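Local coordinates for protein probable M18 family aminopeptidase 1 (PDB 2GLF) that probably acts as a metal-dependent aminopeptidase of the M18 family, removing residues from the amino ends of peptides at a two-metal site, at residues A[92-97]-A[276-281]. Sequence-based numbering, arbitrary orientation.
Sequences HIDSPR and DKEEIG. With MN (manganese (II) ion), chain E; MN (manganese (II) ion), chain F.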
# COMPACT_ATOMS: atom_id res chain seq x y z
N HIS A 92 16.14 30.35 31.18
CA HIS A 92 16.97 30.50 29.98
C HIS A 92 16.47 31.69 29.17
O HIS A 92 15.28 32.00 29.15
CB HIS A 92 16.97 29.21 29.15
CG HIS A 92 15.66 28.89 28.48
ND1 HIS A 92 15.36 29.32 27.20
CD2 HIS A 92 14.63 28.11 28.87
CE1 HIS A 92 14.19 28.82 26.83
NE2 HIS A 92 13.73 28.07 27.82
N ILE A 93 17.40 32.39 28.52
CA ILE A 93 17.04 33.56 27.75
C ILE A 93 17.20 33.38 26.25
O ILE A 93 17.08 34.35 25.50
CB ILE A 93 17.83 34.80 28.23
CG1 ILE A 93 19.33 34.50 28.24
CG2 ILE A 93 17.37 35.19 29.63
CD1 ILE A 93 20.16 35.68 28.69
N ASP A 94 17.47 32.16 25.81
CA ASP A 94 17.57 31.92 24.37
C ASP A 94 16.19 31.45 23.91
O ASP A 94 15.45 30.84 24.69
CB ASP A 94 18.62 30.85 24.07
CG ASP A 94 18.28 29.51 24.67
OD1 ASP A 94 18.37 28.49 23.94
OD2 ASP A 94 17.92 29.47 25.87
N SER A 95 15.83 31.74 22.67
CA SER A 95 14.53 31.34 22.13
C SER A 95 14.63 30.86 20.70
O SER A 95 15.50 31.30 19.95
CB SER A 95 13.55 32.51 22.18
OG SER A 95 13.16 32.81 23.50
N PRO A 96 13.73 29.94 20.28
CA PRO A 96 13.82 29.48 18.90
C PRO A 96 13.90 30.70 17.97
O PRO A 96 13.25 31.72 18.19
CB PRO A 96 12.53 28.68 18.74
CG PRO A 96 12.42 28.01 20.09
CD PRO A 96 12.73 29.17 21.04
N ARG A 97 14.73 30.58 16.93
CA ARG A 97 14.93 31.67 15.99
C ARG A 97 15.53 31.12 14.70
O ARG A 97 15.44 29.92 14.42
CB ARG A 97 15.92 32.67 16.59
CG ARG A 97 17.22 32.01 17.06
CD ARG A 97 18.14 32.99 17.75
NE ARG A 97 18.79 32.43 18.94
CZ ARG A 97 19.90 31.69 18.92
NH1 ARG A 97 20.50 31.41 17.77
NH2 ARG A 97 20.40 31.23 20.06
N ASP A 276 21.81 30.39 28.34
CA ASP A 276 21.64 30.46 26.89
C ASP A 276 21.81 29.01 26.41
O ASP A 276 22.30 28.17 27.16
CB ASP A 276 22.72 31.42 26.34
CG ASP A 276 23.11 31.17 24.87
OD1 ASP A 276 24.31 30.89 24.64
OD2 ASP A 276 22.25 31.26 23.96
N LYS A 277 21.38 28.70 25.19
CA LYS A 277 21.53 27.35 24.65
C LYS A 277 20.59 26.26 25.19
O LYS A 277 20.75 25.10 24.85
CB LYS A 277 22.98 26.87 24.82
CG LYS A 277 23.91 27.17 23.66
CD LYS A 277 23.89 28.64 23.29
CE LYS A 277 24.95 29.01 22.26
NZ LYS A 277 24.69 28.40 20.93
N GLU A 278 19.62 26.61 26.03
CA GLU A 278 18.72 25.57 26.55
C GLU A 278 17.90 24.96 25.42
O GLU A 278 17.71 23.74 25.37
CB GLU A 278 17.78 26.13 27.60
CG GLU A 278 16.32 26.18 27.17
CD GLU A 278 15.60 24.86 27.31
OE1 GLU A 278 14.44 24.76 26.84
OE2 GLU A 278 16.18 23.92 27.90
N GLU A 279 17.41 25.81 24.52
CA GLU A 279 16.59 25.37 23.39
C GLU A 279 17.29 24.38 22.46
O GLU A 279 16.68 23.91 21.50
CB GLU A 279 16.12 26.58 22.57
CG GLU A 279 15.08 27.48 23.24
CD GLU A 279 13.75 26.80 23.51
OE1 GLU A 279 13.54 25.66 23.06
OE2 GLU A 279 12.90 27.41 24.17
N ILE A 280 18.56 24.08 22.70
CA ILE A 280 19.28 23.11 21.87
C ILE A 280 19.94 22.01 22.70
O ILE A 280 20.77 21.25 22.19
CB ILE A 280 20.36 23.78 20.95
CG1 ILE A 280 21.34 24.63 21.76
CG2 ILE A 280 19.67 24.63 19.89
CD1 ILE A 280 22.45 23.83 22.45
N GLY A 281 19.58 21.94 23.98
CA GLY A 281 20.15 20.93 24.86
C GLY A 281 21.04 21.44 25.98
O GLY A 281 21.37 20.70 26.89
MN MN E . 11.65 26.79 27.85
MN MN F . 11.43 26.06 24.59
O HOH W 1 9.42 26.03 27.92
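His-92 and Glu-279 meet beside two manganese ions, each binding one. The pair of ions is consistent with the co-catalytic two-metal centre of M18 aminopeptidases. His-92 ends strand 87-92, and Glu-279 lies in the loop after strand 270-275, its parallel neighbour in the central mixed sheet. His-92 NE2 binds one manganese at 2.4 Å. Glu-279 OE2 binds the other at 2.0 Å. Asp-249 bridges both ions. Asp-326 adds to the first site and His-425 to the second. The His-92 ring and the Glu-279 carboxylate stand nearly upright to each other, their planes 80° apart.

The close-packed part centres on the buried Asp-94. Its CG is turned between the backbone N and the carbonyl carbon (chi1 62°), which sets the carboxylate against the 277-279 backbone. OD1 accepts the N-H of Glu-279 on its syn lone pair, at 2.9 Å and 151°. Tyr-119 OH also bonds this oxygen. His-92 ND1 makes two weak hydrogen bonds, to Asp-94 OD2 at 2.9 Å and to the Asp-94 carbonyl O, which lies in plane at the ring edge. Asp-94 is thus a second-shell partner of His-92 and also anchors the backbone of Glu-279. An alanine here would probably leave the Glu-279 N-H and Tyr-119 OH without this acceptor and remove one of the two weak bonds at His-92 ND1. Over one face of that ring lies the CG of Glu-278.

The contact is looser between Arg-97 and Asp-276. Arg-97 NH2 stays 4.3 Å from Asp-276 OD2, beyond a salt bridge, while its NH1 pairs with Asp-99 and Glu-226. The more open side is at the metals, where Glu-278 is partly exposed and a water binds the His-92 manganese. Beside the second ion, Pro-96 lies across the Glu-279 carboxylate, its CD 3.6 Å from Glu-279 CD.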